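Local atomic coordinates of pyridoxamine 5-phosphate-dependent dehydrase (PDB entry 3B8X), a protein that catalyses removal of the C3' hydroxyl from GDP-4-keto-6-deoxy-D-mannose by combined transamination and deoxygenation, a step in the biosynthesis of L-colitose for the O-antigen. Residues B[160-163]-B[164-167]; B[171-174]-B[175-179]; B[183-187]-B[188-192]. The protein carries 1 engineered substitution. All coordinates share one frame; numbering follows the deposited sequence.

Contact 1: residues B[160-163]-B[164-167]; sequences EDNC and ESMG. With G4M ([(2R,3S,4R,5R)-5-(2-amino-6-oxo-1,6-dihydro-9H-purin-9-yl)-3,4-dihydroxytetrahydrofuran-2-yl]methyl (2R,3S,4S,5S,6R)-3,4-dihydroxy-5-[({3-hydroxy-2-methyl-5-[(phosphonooxy)methyl]pyridin-4-yl}methyl)amino]-6-methyltetrahydro-2H-pyran-2-yl dihydrogen diphosphate), chain O.
Ser165 lies obliquely to the side-chain amide of Asn162, its CB and O both displaced to one side of the amide plane: Ser165 CB is 3.2 Å from Asn162 OD1, and O takes a weak bond from ND2. On the other side of that plane water 2, held weakly by ND2, reaches Gly167 N. Asn136 donates from ND2 to Asn162 OD1 and accepts the Ser165 hydroxyl on its backbone O.

The second flat group is the pyridine ring of the bound G4M. Cys163 lies under one face, with CB 3.5 Å from N1L and SG 3.6 Å from C6L. Two carboxylates come to the rim close to the ring plane: Asp161 OD2 is 2.7 Å from N1L, and Glu164 OE2 takes a very short hydrogen bond from O3L, 2.4 Å. The extended Glu164 chain (chi2 177°) carries its carboxylate to that oxygen.

A type I turn from Asn162 to Ser165, closed by Ser165 N to Asn162 O at 3.2 Å, sets Cys163 and Glu164 at the ring, just after Asp161. Asp161 OD1 receives Cys163 N nearly along its C-O axis (3.0 Å), an Asx turn that, with bonds from Thr93 and Asn62 to OD2, helps fix the carboxylate's rotation. As in other enzymes of the aspartate aminotransferase fold, an acid beside the pyridine nitrogen probably favours its protonation and so strengthens the cofactor as an electron sink.

Contact 2: residues B[171-174]-B[175-179]; sequences NNKC and AGTFG. With NA (sodium ion), chain N.
A type II beta turn from Cys174 to Thr177, leading out of the small hairpin of strands 169-170 and 173-174, forms this contact and supplies one ligand of a bound sodium ion. The carbonyl of Cys174 is gripped twice from the far end of the turn. Thr177 N donates to Cys174 O at 3.0 Å, and Thr177 OG1 donates to the same oxygen at 2.7 Å, lying in the carbonyl plane on a lone pair. Gly176 occupies the third position of the turn with a positive phi of 94°, a conformation readily adopted by glycine.

The Lys173 side chain extends alongside the turn to Thr177 and Phe178. Its CG, anti to the backbone N (chi1 -176°), lies over one face of the Phe178 ring, 3.7 Å from the centroid in a CH-pi contact, while CB touches the rim at CZ, 3.3 Å away. The two side chains run past each other in opposite directions. Ala175 CA meets the edge of the same ring in its plane, and Phe144 stacks with Phe178 from outside the segments. A bend at the last torsion of the lysine (chi4 65°) brings NZ to Thr177 OG1 at 3.2 Å; its cation-pi approach to the ring is long and at most weakly attractive.

Sodium is bound by Thr177 O at 2.5 Å, by waters 4, 6, 7 and 8, and by Asp203. Water 4 also accepts from Lys173 NZ, 3.0 Å away, and water 6 donates to Gly179 O. The threonine hydroxyl thus relays between ammonium and carbonyl, accepting from one and donating to the other. Water 4 bridges the ammonium and the metal from one side, with Lys173 NZ itself about 3.9 Å from the sodium; the metal-bound Thr177 O and Asp203 probably help offset the two positive charges.

Contact 3: residues B[183-187]-B[188-192]; sequences TFSSF and YSNHI. Engineered in segment 188-192: Asn190 (natural residue His). With G4M ([(2R,3S,4R,5R)-5-(2-amino-6-oxo-1,6-dihydro-9H-purin-9-yl)-3,4-dihydroxytetrahydrofuran-2-yl]methyl (2R,3S,4S,5S,6R)-3,4-dihydroxy-5-[({3-hydroxy-2-methyl-5-[(phosphonooxy)methyl]pyridin-4-yl}methyl)amino]-6-methyltetrahydro-2H-pyran-2-yl dihydrogen diphosphate), chain O.
This is a local contact at the C-terminal end of strand 181-185, where the chain leaves the central sheet and folds into a type I turn from Phe187 to Asn190 that lines the G4M pocket. The turn is closed by Asn190 N to Phe187 O, 3.0 Å. Just before it, Ser185 OG accepts the backbone N of Phe187 at 3.1 Å, an ST turn, and donates to the cofactor phosphate oxygen OP2 at 2.7 Å.

Side chains of the turn meet different parts of the ligand: Phe187 lies near the sugar and diphosphate, Tyr188 on the base and Ser189 at the diphosphate. The Phe187 ring carries Tyr188 CB over the centre of one face, 4.0 Å from the centroid in a CH-pi contact, while Ser189 OG approaches the ring at its edge, near the plane. From there Ser189 OG donates to the diphosphate oxygen O3P, 3.0 Å away. Tyr188 lays one ring face over the guanine, its chi1 of -179° carrying the ring away from the turn, and C5 stands 3.3 Å above the tyrosine plane. Arg252 and Thr31 of the second subunit pack on Phe187 and Tyr188 respectively.

Asn190, an engineered residue in place of the natural histidine, directs ND2 to Cys163 O and accepts His191 N on OD1. Where the loop returns toward the strand, Ser186 CB meets Ile192 CG1 at 3.8 Å, and Ser186 OG bonds to Thr194.

Two serine hydroxyls therefore hold the two phosphate regions of one ligand, and Ser185 is itself held by a backbone N-H that leaves its proton directed to the phosphate. That N-H probably also strengthens the hydroxyl as a donor to the anionic group.

How the contacts relate
The three contacts follow one another in series along the chain, without nesting or crossing, and each closes a tight turn. Contact 1 turns the chain as it leaves strand 157-161; contact 2 then curls the end of the small hairpin before strand 181-185; contact 3 closes the turn beyond that strand. Strands 157-161 and 181-185 are parallel neighbours in the central sheet, joined by Glu160 O and Thr183 N, and the loops leaving both strands at the same end of the sheet meet G4M. Contact 2 sits behind them at the sodium ion: Glu160 takes Gly176 N and Phe178 N on its carboxylate, and Phe184 packs against Ala175 and Gly176.

Contact 1: residues B[160-163]-B[164-167]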
loop_
_atom_site.group_PDB
_atom_site.type_symbol
_atom_site.label_atom_id
_atom_site.label_comp_id
_atom_site.label_asym_id
_atom_site.label_seq_id
_atom_site.Cartn_x
_atom_site.Cartn_y
_atom_site.Cartn_z
ATOM N N GLU B 160 -13.195 -9.538 -10.757
ATOM C CA GLU B 160 -13.041 -10.754 -9.960
ATOM C C GLU B 160 -11.983 -10.453 -8.934
ATOM O O GLU B 160 -10.968 -9.834 -9.254
ATOM C CB GLU B 160 -12.421 -11.879 -10.782
ATOM C CG GLU B 160 -13.381 -12.670 -11.650
ATOM C CD GLU B 160 -12.639 -13.656 -12.537
ATOM O OE1 GLU B 160 -12.363 -14.795 -12.099
ATOM O OE2 GLU B 160 -12.259 -13.281 -13.668
ATOM N N ASP B 161 -12.211 -10.878 -7.703
ATOM C CA ASP B 161 -11.173 -10.788 -6.697
ATOM C C ASP B 161 -10.729 -12.263 -6.739
ATOM O O ASP B 161 -11.493 -13.136 -6.345
ATOM C CB ASP B 161 -11.736 -10.401 -5.313
ATOM C CG ASP B 161 -10.700 -10.616 -4.176
ATOM O OD1 ASP B 161 -9.758 -11.392 -4.446
ATOM O OD2 ASP B 161 -10.821 -10.019 -3.053
ATOM N N ASN B 162 -9.581 -12.536 -7.353
ATOM C CA ASN B 162 -9.061 -13.883 -7.445
ATOM C C ASN B 162 -7.876 -14.193 -6.516
ATOM O O ASN B 162 -7.097 -15.106 -6.767
ATOM C CB ASN B 162 -8.626 -14.242 -8.866
ATOM C CG ASN B 162 -8.732 -15.776 -9.142
ATOM O OD1 ASN B 162 -9.703 -16.434 -8.756
ATOM N ND2 ASN B 162 -7.738 -16.329 -9.818
ATOM N N CYS B 163 -7.857 -13.546 -5.369
ATOM C CA CYS B 163 -6.780 -13.742 -4.440
ATOM C C CYS B 163 -6.756 -15.110 -3.757
ATOM O O CYS B 163 -5.718 -15.461 -3.184
ATOM C CB CYS B 163 -6.782 -12.576 -3.430
ATOM S SG CYS B 163 -6.318 -10.971 -4.163
ATOM N N GLU B 164 -7.848 -15.879 -3.803
ATOM C CA GLU B 164 -7.840 -17.182 -3.144
ATOM C C GLU B 164 -7.877 -18.284 -4.161
ATOM O O GLU B 164 -7.808 -19.452 -3.789
ATOM C CB GLU B 164 -9.022 -17.377 -2.178
ATOM C CG GLU B 164 -9.103 -16.264 -1.135
ATOM C CD GLU B 164 -10.291 -16.371 -0.199
ATOM O OE1 GLU B 164 -11.049 -17.359 -0.279
ATOM O OE2 GLU B 164 -10.489 -15.435 0.613
ATOM N N SER B 165 -8.010 -17.925 -5.438
ATOM C CA SER B 165 -8.141 -18.956 -6.454
ATOM C C SER B 165 -7.179 -18.909 -7.626
ATOM O O SER B 165 -7.562 -19.241 -8.747
ATOM C CB SER B 165 -9.593 -19.103 -6.942
ATOM O OG SER B 165 -10.476 -19.076 -5.824
ATOM N N MET B 166 -5.921 -18.554 -7.369
ATOM C CA MET B 166 -4.939 -18.603 -8.437
ATOM C C MET B 166 -4.929 -20.032 -8.991
ATOM O O MET B 166 -5.000 -20.991 -8.238
ATOM C CB MET B 166 -3.547 -18.295 -7.899
ATOM C CG MET B 166 -2.533 -18.303 -9.014
ATOM S SD MET B 166 -0.886 -17.827 -8.465
ATOM C CE MET B 166 -0.973 -16.114 -8.253
ATOM N N GLY B 167 -4.854 -20.200 -10.304
ATOM C CA GLY B 167 -4.828 -21.559 -10.837
ATOM C C GLY B 167 -6.174 -22.267 -11.058
ATOM O O GLY B 167 -6.220 -23.390 -11.580
HETATM O OP3 G4M O . -3.250 -10.906 1.826
HETATM P PL G4M O . -3.334 -10.022 0.513
HETATM O OP1 G4M O . -3.324 -8.429 0.823
HETATM O OP2 G4M O . -2.089 -10.382 -0.438
HETATM O OP4 G4M O . -4.658 -10.459 -0.329
HETATM C C5B G4M O . -5.774 -9.903 0.307
HETATM C C5L G4M O . -6.950 -10.716 -0.082
HETATM C C6L G4M O . -7.853 -10.203 -1.003
HETATM N N1L G4M O . -8.931 -10.888 -1.309
HETATM C C2L G4M O . -9.216 -12.062 -0.790
HETATM C C2A G4M O . -10.504 -12.763 -1.150
HETATM C C3L G4M O . -8.356 -12.686 0.110
HETATM O O3L G4M O . -8.739 -13.858 0.660
HETATM C C4L G4M O . -7.151 -11.995 0.457
HETATM C C4A G4M O . -6.231 -12.527 1.371
HETATM N N4A G4M O . -6.511 -13.635 1.988
HETATM C C4G G4M O . -5.527 -14.221 2.828
HETATM C C5G G4M O . -6.152 -14.946 3.996
HETATM C C6G G4M O . -7.250 -15.896 3.517
HETATM O O5G G4M O . -5.063 -15.738 4.461
HETATM C C3G G4M O . -4.577 -13.164 3.416
HETATM O O3G G4M O . -3.342 -13.260 2.715
HETATM C C2G G4M O . -4.309 -13.481 4.916
HETATM O O2G G4M O . -3.168 -12.775 5.413
HETATM C C1G G4M O . -4.072 -14.959 5.116
HETATM O O1G G4M O . -4.320 -15.204 6.495
HETATM P P2 G4M O . -3.406 -16.250 7.271
HETATM O O3P G4M O . -3.275 -17.613 6.410
HETATM O O4P G4M O . -4.192 -16.667 8.626
HETATM O OPP G4M O . -2.020 -15.448 7.457
HETATM P P G4M O . -0.997 -16.166 8.468
HETATM O O1P G4M O . -1.495 -16.559 9.956
HETATM O O2P G4M O . 0.116 -15.032 8.565
HETATM O "O5'" G4M O . -0.218 -17.309 7.703
HETATM C "C5'" G4M O . -0.873 -18.552 7.838
HETATM C "C4'" G4M O . 0.167 -19.563 8.295
HETATM O "O4'" G4M O . 1.411 -19.345 7.565
HETATM C "C3'" G4M O . 0.498 -19.343 9.789
HETATM O "O3'" G4M O . 0.822 -20.619 10.320
HETATM C "C2'" G4M O . 1.725 -18.405 9.747
HETATM O "O2'" G4M O . 2.530 -18.654 10.905
HETATM C "C1'" G4M O . 2.430 -18.953 8.514
HETATM N N9 G4M O . 3.326 -17.957 7.918
HETATM C C8 G4M O . 2.943 -16.790 7.337
HETATM N N7 G4M O . 4.025 -16.188 6.882
HETATM C C4 G4M O . 4.687 -18.090 7.801
HETATM C C5 G4M O . 5.150 -16.938 7.124
HETATM C C6 G4M O . 6.558 -16.811 6.843
HETATM O O6 G4M O . 7.044 -15.856 6.256
HETATM N N3 G4M O . 5.556 -19.028 8.187
HETATM C C2 G4M O . 6.848 -18.886 7.939
HETATM N N1 G4M O . 7.366 -17.803 7.276
HETATM N N2 G4M O . 7.712 -19.849 8.361
HETATM O O HOH W 1 -10.440 -15.035 -4.252
HETATM O O HOH W 2 -6.412 -18.353 -12.018
HETATM O O HOH W 3 -4.502 -17.775 -4.994
#

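Contact 2: residues B[171-174]-B[175-179]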
loop_
_atom_site.group_PDB
_atom_site.type_symbol
_atom_site.label_atom_id
_atom_site.label_comp_id
_atom_site.label_asym_id
_atom_site.label_seq_id
_atom_site.Cartn_x
_atom_site.Cartn_y
_atom_site.Cartn_z
ATOM N N ASN B 171 -14.350 -23.767 -17.580
ATOM C CA ASN B 171 -14.476 -23.879 -19.024
ATOM C C ASN B 171 -13.136 -23.572 -19.734
ATOM O O ASN B 171 -13.121 -22.861 -20.727
ATOM C CB ASN B 171 -15.585 -22.943 -19.546
ATOM C CG ASN B 171 -17.000 -23.490 -19.304
ATOM O OD1 ASN B 171 -17.192 -24.494 -18.610
ATOM N ND2 ASN B 171 -17.996 -22.813 -19.869
ATOM N N ASN B 172 -12.020 -24.132 -19.270
ATOM C CA ASN B 172 -10.733 -23.893 -19.934
ATOM C C ASN B 172 -10.228 -22.441 -19.858
ATOM O O ASN B 172 -9.221 -22.087 -20.482
ATOM C CB ASN B 172 -10.822 -24.329 -21.401
ATOM C CG ASN B 172 -10.105 -25.633 -21.670
ATOM O OD1 ASN B 172 -9.174 -25.684 -22.478
ATOM N ND2 ASN B 172 -10.543 -26.702 -21.005
ATOM N N LYS B 173 -10.938 -21.592 -19.120
ATOM C CA LYS B 173 -10.532 -20.191 -18.966
ATOM C C LYS B 173 -10.005 -20.000 -17.532
ATOM O O LYS B 173 -10.646 -20.430 -16.575
ATOM C CB LYS B 173 -11.738 -19.285 -19.198
ATOM C CG LYS B 173 -11.400 -17.829 -19.151
ATOM C CD LYS B 173 -12.357 -17.006 -19.978
ATOM C CE LYS B 173 -11.936 -15.530 -19.953
ATOM N NZ LYS B 173 -10.603 -15.382 -20.638
ATOM N N CYS B 174 -8.861 -19.362 -17.363
ATOM C CA CYS B 174 -8.331 -19.206 -16.007
ATOM C C CYS B 174 -9.082 -18.243 -15.132
ATOM O O CYS B 174 -9.244 -17.100 -15.518
ATOM C CB CYS B 174 -6.925 -18.639 -16.062
ATOM S SG CYS B 174 -5.778 -19.833 -16.727
ATOM N N ALA B 175 -9.361 -18.627 -13.893
ATOM C CA ALA B 175 -10.013 -17.672 -12.955
ATOM C C ALA B 175 -9.182 -16.402 -12.959
ATOM O O ALA B 175 -7.965 -16.488 -13.157
ATOM C CB ALA B 175 -10.096 -18.253 -11.556
ATOM N N GLY B 176 -9.821 -15.250 -12.732
ATOM C CA GLY B 176 -9.144 -13.961 -12.764
ATOM C C GLY B 176 -9.258 -13.307 -14.149
ATOM O O GLY B 176 -9.070 -12.096 -14.307
ATOM N N THR B 177 -9.514 -14.107 -15.173
ATOM C CA THR B 177 -9.576 -13.536 -16.514
ATOM C C THR B 177 -10.958 -13.324 -17.124
ATOM O O THR B 177 -11.097 -12.864 -18.264
ATOM C CB THR B 177 -8.715 -14.330 -17.499
ATOM O OG1 THR B 177 -9.364 -15.587 -17.748
ATOM C CG2 THR B 177 -7.300 -14.557 -16.904
ATOM N N PHE B 178 -11.990 -13.648 -16.372
ATOM C CA PHE B 178 -13.339 -13.444 -16.890
ATOM C C PHE B 178 -13.762 -11.969 -16.812
ATOM O O PHE B 178 -14.415 -11.447 -17.719
ATOM C CB PHE B 178 -14.280 -14.309 -16.081
ATOM C CG PHE B 178 -14.036 -15.792 -16.270
ATOM C CD1 PHE B 178 -13.056 -16.473 -15.517
ATOM C CD2 PHE B 178 -14.764 -16.513 -17.202
ATOM C CE1 PHE B 178 -12.850 -17.817 -15.682
ATOM C CE2 PHE B 178 -14.522 -17.869 -17.375
ATOM C CZ PHE B 178 -13.621 -18.525 -16.579
ATOM N N GLY B 179 -13.340 -11.308 -15.738
ATOM C CA GLY B 179 -13.649 -9.919 -15.456
ATOM C C GLY B 179 -12.898 -8.907 -16.321
ATOM O O GLY B 179 -11.946 -9.237 -17.048
HETATM NA NA NA N . -10.003 -11.558 -20.075
HETATM O O HOH W 4 -8.414 -13.417 -21.032
HETATM O O HOH W 5 -7.524 -17.979 -19.491
HETATM O O HOH W 6 -11.519 -9.633 -19.504
HETATM O O HOH W 7 -12.051 -11.913 -21.495
HETATM O O HOH W 8 -8.102 -10.594 -18.384
#

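Contact 3: residues B[183-187]-B[188-192]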
loop_
_atom_site.group_PDB
_atom_site.type_symbol
_atom_site.label_atom_id
_atom_site.label_comp_id
_atom_site.label_asym_id
_atom_site.label_seq_id
_atom_site.Cartn_x
_atom_site.Cartn_y
_atom_site.Cartn_z
ATOM N N THR B 183 -7.917 -9.802 -9.711
ATOM C CA THR B 183 -6.818 -9.640 -8.751
ATOM C C THR B 183 -6.269 -10.954 -8.225
ATOM O O THR B 183 -7.009 -11.922 -8.097
ATOM C CB THR B 183 -7.199 -8.705 -7.578
ATOM O OG1 THR B 183 -8.359 -9.211 -6.877
ATOM C CG2 THR B 183 -7.426 -7.250 -8.047
ATOM N N PHE B 184 -4.968 -10.986 -7.939
ATOM C CA PHE B 184 -4.340 -12.160 -7.344
ATOM C C PHE B 184 -3.475 -11.732 -6.159
ATOM O O PHE B 184 -3.107 -10.550 -6.026
ATOM C CB PHE B 184 -3.445 -12.916 -8.328
ATOM C CG PHE B 184 -4.141 -13.395 -9.539
ATOM C CD1 PHE B 184 -4.620 -12.486 -10.460
ATOM C CD2 PHE B 184 -4.193 -14.753 -9.834
ATOM C CE1 PHE B 184 -5.207 -12.901 -11.630
ATOM C CE2 PHE B 184 -4.767 -15.186 -11.057
ATOM C CZ PHE B 184 -5.302 -14.250 -11.934
ATOM N N SER B 185 -3.180 -12.682 -5.283
ATOM C CA SER B 185 -2.300 -12.420 -4.142
ATOM C C SER B 185 -1.178 -13.436 -4.179
ATOM O O SER B 185 -1.367 -14.592 -4.579
ATOM C CB SER B 185 -3.036 -12.583 -2.803
ATOM O OG SER B 185 -2.130 -12.751 -1.697
ATOM N N SER B 186 0.010 -13.012 -3.763
ATOM C CA SER B 186 1.123 -13.967 -3.637
ATOM C C SER B 186 1.641 -13.917 -2.187
ATOM O O SER B 186 2.863 -13.888 -1.936
ATOM C CB SER B 186 2.232 -13.763 -4.695
ATOM O OG SER B 186 2.582 -12.399 -4.863
ATOM N N PHE B 187 0.706 -13.842 -1.238
ATOM C CA PHE B 187 1.100 -13.885 0.179
ATOM C C PHE B 187 1.622 -15.295 0.521
ATOM O O PHE B 187 1.341 -16.239 -0.204
ATOM C CB PHE B 187 -0.045 -13.487 1.135
ATOM C CG PHE B 187 0.344 -13.567 2.594
ATOM C CD1 PHE B 187 1.353 -12.755 3.087
ATOM C CD2 PHE B 187 -0.229 -14.516 3.443
ATOM C CE1 PHE B 187 1.763 -12.871 4.399
ATOM C CE2 PHE B 187 0.149 -14.611 4.786
ATOM C CZ PHE B 187 1.163 -13.794 5.242
ATOM N N TYR B 188 2.394 -15.423 1.608
ATOM C CA TYR B 188 2.968 -16.716 2.042
ATOM C C TYR B 188 2.020 -17.895 2.054
ATOM O O TYR B 188 2.372 -18.977 1.626
ATOM C CB TYR B 188 3.467 -16.567 3.472
ATOM C CG TYR B 188 4.101 -17.820 4.010
ATOM C CD1 TYR B 188 5.428 -18.112 3.726
ATOM C CD2 TYR B 188 3.378 -18.716 4.798
ATOM C CE1 TYR B 188 6.030 -19.253 4.246
ATOM C CE2 TYR B 188 3.977 -19.880 5.306
ATOM C CZ TYR B 188 5.303 -20.117 5.035
ATOM O OH TYR B 188 5.912 -21.281 5.423
ATOM N N SER B 189 0.833 -17.721 2.613
ATOM C CA SER B 189 -0.083 -18.851 2.747
ATOM C C SER B 189 -0.936 -19.132 1.515
ATOM O O SER B 189 -1.903 -19.893 1.581
ATOM C CB SER B 189 -0.983 -18.659 3.976
ATOM O OG SER B 189 -1.697 -17.433 3.916
ATOM N N ASN B 190 -0.544 -18.550 0.375
ATOM C CA ASN B 190 -1.313 -18.632 -0.855
ATOM C C ASN B 190 -0.764 -19.648 -1.854
ATOM O O ASN B 190 0.096 -20.411 -1.531
ATOM C CB ASN B 190 -1.380 -17.257 -1.492
ATOM C CG ASN B 190 -2.725 -16.946 -1.974
ATOM O OD1 ASN B 190 -3.460 -17.845 -2.367
ATOM N ND2 ASN B 190 -3.098 -15.689 -1.915
ATOM N N HIS B 191 -1.328 -19.661 -3.065
ATOM C CA HIS B 191 -0.892 -20.600 -4.094
ATOM C C HIS B 191 0.585 -20.467 -4.419
ATOM O O HIS B 191 1.259 -21.448 -4.625
ATOM C CB HIS B 191 -1.758 -20.483 -5.354
ATOM C CG HIS B 191 -3.098 -21.091 -5.156
ATOM N ND1 HIS B 191 -4.177 -20.370 -4.678
ATOM C CD2 HIS B 191 -3.492 -22.384 -5.196
ATOM C CE1 HIS B 191 -5.206 -21.189 -4.521
ATOM N NE2 HIS B 191 -4.804 -22.420 -4.790
ATOM N N ILE B 192 1.057 -19.239 -4.520
ATOM C CA ILE B 192 2.485 -18.940 -4.736
ATOM C C ILE B 192 2.820 -17.875 -3.700
ATOM O O ILE B 192 1.908 -17.213 -3.182
ATOM C CB ILE B 192 2.845 -18.440 -6.175
ATOM C CG1 ILE B 192 2.230 -17.068 -6.491
ATOM C CG2 ILE B 192 2.484 -19.502 -7.174
ATOM C CD1 ILE B 192 2.776 -16.435 -7.817
HETATM O OP3 G4M O . -3.250 -10.906 1.826
HETATM P PL G4M O . -3.334 -10.022 0.513
HETATM O OP1 G4M O . -3.324 -8.429 0.823
HETATM O OP2 G4M O . -2.089 -10.382 -0.438
HETATM O OP4 G4M O . -4.658 -10.459 -0.329
HETATM C C5B G4M O . -5.774 -9.903 0.307
HETATM C C5L G4M O . -6.950 -10.716 -0.082
HETATM C C6L G4M O . -7.853 -10.203 -1.003
HETATM N N1L G4M O . -8.931 -10.888 -1.309
HETATM C C2L G4M O . -9.216 -12.062 -0.790
HETATM C C2A G4M O . -10.504 -12.763 -1.150
HETATM C C3L G4M O . -8.356 -12.686 0.110
HETATM O O3L G4M O . -8.739 -13.858 0.660
HETATM C C4L G4M O . -7.151 -11.995 0.457
HETATM C C4A G4M O . -6.231 -12.527 1.371
HETATM N N4A G4M O . -6.511 -13.635 1.988
HETATM C C4G G4M O . -5.527 -14.221 2.828
HETATM C C5G G4M O . -6.152 -14.946 3.996
HETATM C C6G G4M O . -7.250 -15.896 3.517
HETATM O O5G G4M O . -5.063 -15.738 4.461
HETATM C C3G G4M O . -4.577 -13.164 3.416
HETATM O O3G G4M O . -3.342 -13.260 2.715
HETATM C C2G G4M O . -4.309 -13.481 4.916
HETATM O O2G G4M O . -3.168 -12.775 5.413
HETATM C C1G G4M O . -4.072 -14.959 5.116
HETATM O O1G G4M O . -4.320 -15.204 6.495
HETATM P P2 G4M O . -3.406 -16.250 7.271
HETATM O O3P G4M O . -3.275 -17.613 6.410
HETATM O O4P G4M O . -4.192 -16.667 8.626
HETATM O OPP G4M O . -2.020 -15.448 7.457
HETATM P P G4M O . -0.997 -16.166 8.468
HETATM O O1P G4M O . -1.495 -16.559 9.956
HETATM O O2P G4M O . 0.116 -15.032 8.565
HETATM O "O5'" G4M O . -0.218 -17.309 7.703
HETATM C "C5'" G4M O . -0.873 -18.552 7.838
HETATM C "C4'" G4M O . 0.167 -19.563 8.295
HETATM O "O4'" G4M O . 1.411 -19.345 7.565
HETATM C "C3'" G4M O . 0.498 -19.343 9.789
HETATM O "O3'" G4M O . 0.822 -20.619 10.320
HETATM C "C2'" G4M O . 1.725 -18.405 9.747
HETATM O "O2'" G4M O . 2.530 -18.654 10.905
HETATM C "C1'" G4M O . 2.430 -18.953 8.514
HETATM N N9 G4M O . 3.326 -17.957 7.918
HETATM C C8 G4M O . 2.943 -16.790 7.337
HETATM N N7 G4M O . 4.025 -16.188 6.882
HETATM C C4 G4M O . 4.687 -18.090 7.801
HETATM C C5 G4M O . 5.150 -16.938 7.124
HETATM C C6 G4M O . 6.558 -16.811 6.843
HETATM O O6 G4M O . 7.044 -15.856 6.256
HETATM N N3 G4M O . 5.556 -19.028 8.187
HETATM C C2 G4M O . 6.848 -18.886 7.939
HETATM N N1 G4M O . 7.366 -17.803 7.276
HETATM N N2 G4M O . 7.712 -19.849 8.361
HETATM O O HOH W 9 -1.095 -17.509 -4.789
#